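Local coordinates for protein Hcp1 (Flavobacterium johnsoniae, PDB 6BDC) that probably assembles into hexameric rings that form the tube of a type VI secretion system and may chaperone effector proteins, at residues I42-S48 with L105-I111. Residues are numbered along the deposited sequence.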
ATOM      1  N   ILE A  42       3.706 -21.960 -10.572  1.00 80.43           N
ATOM      2  CA  ILE A  42       4.180 -21.024 -11.585  1.00 63.69           C
ATOM      3  C   ILE A  42       3.058 -20.042 -11.901  1.00 70.52           C
ATOM      4  O   ILE A  42       1.911 -20.454 -12.119  1.00 81.18           O
ATOM      5  CB  ILE A  42       4.637 -21.749 -12.865  1.00 67.28           C
ATOM      6  CG1 ILE A  42       5.631 -22.863 -12.534  1.00 70.08           C
ATOM      7  CG2 ILE A  42       5.246 -20.764 -13.844  1.00 67.07           C
ATOM      8  CD1 ILE A  42       6.136 -23.602 -13.753  1.00 77.44           C
HETATM    9  N   MSE A  43       3.388 -18.752 -11.933  1.00 70.26           N
HETATM   10  CA  MSE A  43       2.415 -17.700 -12.234  1.00 56.88           C
HETATM   11  C   MSE A  43       2.746 -17.028 -13.564  1.00 76.61           C
HETATM   12  O   MSE A  43       3.879 -16.599 -13.774  1.00 85.85           O
HETATM   13  CB  MSE A  43       2.385 -16.661 -11.117  1.00 82.63           C
HETATM   14  CG  MSE A  43       3.250 -17.016  -9.918  1.00 86.86           C
HETATM   15 SE   MSE A  43       2.376 -18.140  -8.588  0.72114.37          SE
HETATM   16  CE  MSE A  43       2.041 -16.771  -7.226  1.00 81.93           C
ATOM     17  N   ILE A  44       1.761 -16.940 -14.462  1.00 64.89           N
ATOM     18  CA  ILE A  44       1.972 -16.439 -15.814  1.00 80.07           C
ATOM     19  C   ILE A  44       0.902 -15.404 -16.138  1.00 88.51           C
ATOM     20  O   ILE A  44      -0.235 -15.488 -15.661  1.00 68.87           O
ATOM     21  CB  ILE A  44       1.955 -17.584 -16.860  1.00 79.66           C
ATOM     22  CG1 ILE A  44       2.900 -18.715 -16.456  1.00 74.41           C
ATOM     23  CG2 ILE A  44       2.336 -17.074 -18.243  1.00 89.40           C
ATOM     24  CD1 ILE A  44       2.196 -19.998 -16.073  1.00101.85           C
ATOM     25  N   GLU A  45       1.278 -14.417 -16.953  1.00 81.76           N
ATOM     26  CA  GLU A  45       0.345 -13.440 -17.498  1.00 70.36           C
ATOM     27  C   GLU A  45       0.503 -13.406 -19.009  1.00 88.60           C
ATOM     28  O   GLU A  45       1.623 -13.293 -19.515  1.00105.82           O
ATOM     29  CB  GLU A  45       0.568 -12.047 -16.904  1.00 93.60           C
ATOM     30  CG  GLU A  45      -0.432 -11.012 -17.399  1.00 89.40           C
ATOM     31  CD  GLU A  45      -0.410  -9.734 -16.582  1.00100.48           C
ATOM     32  OE1 GLU A  45       0.352  -9.668 -15.593  1.00 96.77           O
ATOM     33  OE2 GLU A  45      -1.161  -8.795 -16.924  1.00106.98           O
ATOM     34  N   VAL A  46      -0.617 -13.495 -19.724  1.00 99.59           N
ATOM     35  CA  VAL A  46      -0.615 -13.738 -21.161  1.00 89.23           C
ATOM     36  C   VAL A  46      -1.513 -12.729 -21.863  1.00 97.39           C
ATOM     37  O   VAL A  46      -2.538 -12.302 -21.325  1.00110.13           O
ATOM     38  CB  VAL A  46      -1.077 -15.182 -21.470  1.00 93.53           C
ATOM     39  CG1 VAL A  46      -1.182 -15.414 -22.961  1.00 97.41           C
ATOM     40  CG2 VAL A  46      -0.128 -16.182 -20.842  1.00104.37           C
ATOM     41  N   GLU A  47      -1.111 -12.335 -23.072  1.00 93.05           N
ATOM     42  CA  GLU A  47      -2.004 -11.592 -23.951  1.00101.38           C
ATOM     43  C   GLU A  47      -3.125 -12.514 -24.420  1.00108.97           C
ATOM     44  O   GLU A  47      -2.872 -13.609 -24.929  1.00118.85           O
ATOM     45  CB  GLU A  47      -1.228 -11.023 -25.140  1.00117.51           C
ATOM     46  CG  GLU A  47      -1.349  -9.513 -25.307  1.00121.99           C
ATOM     47  CD  GLU A  47      -0.389  -8.967 -26.351  1.00134.89           C
ATOM     48  OE1 GLU A  47       0.730  -9.511 -26.467  1.00141.37           O
ATOM     49  OE2 GLU A  47      -0.751  -8.000 -27.057  1.00138.31           O
ATOM     50  N   SER A  48      -4.371 -12.066 -24.253  1.00118.06           N
ATOM     51  CA  SER A  48      -5.500 -12.994 -24.278  1.00114.08           C
ATOM     52  C   SER A  48      -5.810 -13.519 -25.674  1.00103.93           C
ATOM     53  O   SER A  48      -6.334 -14.632 -25.804  1.00106.38           O
ATOM     54  CB  SER A  48      -6.734 -12.323 -23.681  1.00102.58           C
ATOM     55  OG  SER A  48      -6.636 -12.266 -22.276  1.00108.22           O
ATOM     56  N   LEU A 105      -6.035  -6.464 -22.585  1.00107.45           N
ATOM     57  CA  LEU A 105      -6.688  -7.718 -22.266  1.00115.22           C
ATOM     58  C   LEU A 105      -5.688  -8.789 -21.957  1.00105.63           C
ATOM     59  O   LEU A 105      -5.002  -9.255 -22.842  1.00117.86           O
ATOM     60  CB  LEU A 105      -7.560  -8.156 -23.423  1.00111.30           C
ATOM     61  CG  LEU A 105      -8.575  -9.238 -23.110  1.00110.86           C
ATOM     62  CD1 LEU A 105      -9.172  -9.027 -21.741  1.00100.86           C
ATOM     63  CD2 LEU A 105      -9.672  -9.180 -24.143  1.00125.54           C
ATOM     64  N   THR A 106      -5.644  -9.228 -20.706  1.00 97.93           N
ATOM     65  CA  THR A 106      -4.629 -10.197 -20.319  1.00 94.48           C
ATOM     66  C   THR A 106      -5.267 -11.330 -19.525  1.00101.81           C
ATOM     67  O   THR A 106      -6.332 -11.175 -18.921  1.00107.27           O
ATOM     68  CB  THR A 106      -3.511  -9.564 -19.473  1.00 89.09           C
ATOM     69  OG1 THR A 106      -4.044  -9.137 -18.211  1.00100.90           O
ATOM     70  CG2 THR A 106      -2.896  -8.371 -20.191  1.00 91.12           C
ATOM     71  N   GLU A 107      -4.581 -12.471 -19.524  1.00 84.38           N
ATOM     72  CA  GLU A 107      -4.947 -13.627 -18.715  1.00 82.28           C
ATOM     73  C   GLU A 107      -3.854 -13.881 -17.687  1.00 80.45           C
ATOM     74  O   GLU A 107      -2.676 -13.969 -18.042  1.00 84.42           O
ATOM     75  CB  GLU A 107      -5.136 -14.870 -19.587  1.00 85.32           C
ATOM     76  CG  GLU A 107      -6.435 -14.912 -20.370  1.00108.05           C
ATOM     77  CD  GLU A 107      -6.491 -16.087 -21.328  1.00 95.82           C
ATOM     78  OE1 GLU A 107      -5.850 -16.014 -22.396  1.00104.93           O
ATOM     79  OE2 GLU A 107      -7.156 -17.092 -21.003  1.00 91.58           O
ATOM     80  N   THR A 108      -4.246 -14.011 -16.421  1.00 73.78           N
ATOM     81  CA  THR A 108      -3.310 -14.259 -15.329  1.00 75.79           C
ATOM     82  C   THR A 108      -3.754 -15.507 -14.583  1.00 80.20           C
ATOM     83  O   THR A 108      -4.866 -15.550 -14.048  1.00 70.13           O
ATOM     84  CB  THR A 108      -3.236 -13.067 -14.375  1.00 75.64           C
ATOM     85  OG1 THR A 108      -2.615 -11.961 -15.041  1.00 85.97           O
ATOM     86  CG2 THR A 108      -2.426 -13.429 -13.136  1.00 65.47           C
ATOM     87  N   PHE A 109      -2.886 -16.513 -14.535  1.00 70.63           N
ATOM     88  CA  PHE A 109      -3.267 -17.801 -13.975  1.00 73.99           C
ATOM     89  C   PHE A 109      -2.078 -18.419 -13.259  1.00 71.40           C
ATOM     90  O   PHE A 109      -0.927 -18.024 -13.465  1.00 70.85           O
ATOM     91  CB  PHE A 109      -3.795 -18.751 -15.063  1.00 90.24           C
ATOM     92  CG  PHE A 109      -2.820 -19.004 -16.179  1.00 75.93           C
ATOM     93  CD1 PHE A 109      -2.027 -20.141 -16.183  1.00 90.18           C
ATOM     94  CD2 PHE A 109      -2.696 -18.105 -17.224  1.00 78.23           C
ATOM     95  CE1 PHE A 109      -1.130 -20.375 -17.214  1.00 80.97           C
ATOM     96  CE2 PHE A 109      -1.802 -18.331 -18.254  1.00 86.26           C
ATOM     97  CZ  PHE A 109      -1.019 -19.467 -18.250  1.00 85.30           C
HETATM   98  N   MSE A 110      -2.375 -19.399 -12.412  1.00 72.16           N
HETATM   99  CA  MSE A 110      -1.344 -20.130 -11.693  1.00 76.98           C
HETATM  100  C   MSE A 110      -1.566 -21.641 -11.795  1.00 99.16           C
HETATM  101  O   MSE A 110      -2.659 -22.150 -11.518  1.00 73.29           O
HETATM  102  CB  MSE A 110      -1.296 -19.680 -10.231  1.00 78.51           C
HETATM  103  CG  MSE A 110      -1.073 -20.787  -9.200  1.00 89.91           C
HETATM  104 SE   MSE A 110      -0.459 -20.071  -7.489  1.00 93.51          SE
HETATM  105  CE  MSE A 110      -1.414 -21.281  -6.279  1.00 91.36           C
ATOM    106  N   ILE A 111      -0.519 -22.352 -12.215  1.00 81.08           N
ATOM    107  CA  ILE A 111      -0.554 -23.802 -12.356  1.00 85.19           C
ATOM    108  C   ILE A 111       0.340 -24.419 -11.294  1.00 77.52           C
ATOM    109  O   ILE A 111       1.322 -23.816 -10.847  1.00 96.21           O
ATOM    110  CB  ILE A 111      -0.124 -24.264 -13.765  1.00 91.74           C
ATOM    111  CG1 ILE A 111       1.257 -23.713 -14.124  1.00 78.11           C
ATOM    112  CG2 ILE A 111      -1.159 -23.851 -14.796  1.00 79.43           C
ATOM    113  CD1 ILE A 111       1.754 -24.160 -15.486  1.00 83.69           C
TER
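Phe109 lays its ring beneath Ile44, whose CB sits over the ring face 4.2 Å from the centroid in a CH-pi contact, while Val46 CG2 meets the ring edge, 3.8 Å from Phe109 CE2. The overlap lies between two neighbouring antiparallel strands, 42-47 and 105-111, in the curled beta-sheet of the Hcp (TssD) fold. Ile42 and Ile111 continue the same face, Ile42 CB to Ile111 CG1, 4.1 Å. Large apolar side chains suit this side because it is buried, and the beta-branched ones also favour the extended backbone: Leu54 packs on Phe109 and Trp57 on Ile111, both from helix 53-60, and Phe85 reaches both Ile42 and Ile111. Glu107 can share this covered face since its OE2 is hydrogen-bonded to Tyr93.

Three hydrogen-bonded pairs, Ile42 with Ile111, Ile44 with Phe109 and Val46 with Glu107, each exchange two N-H...O bonds. Those of the last pair are the shortest, with Val46 N to Glu107 O and Glu107 N to Val46 O both 2.7 Å. Between them stand non-hydrogen-bonded pairs such as Glu45 with Thr108, where Glu45 CA comes 3.1 Å from Glu107 O. The opposite face is more polar and more exposed: Thr106 OG1 donates to Glu45 OE2 across 3.2 Å. There the long, flexible selenomethionines also meet, Met43 SE lying 3.6 Å from Met110 SE. Both strands are interior to the sheet, with 12-24 beyond one and 88-98 beyond the other. Where strand 42-47 gives out, Ser48, whose CB points toward strand 105-111, is small enough to lie against Leu105, with Ser48 CB 3.6 Å from Leu105 CG, and prolongs the ladder with a bond from Ser48 N to Leu105 O of 3.2 Å.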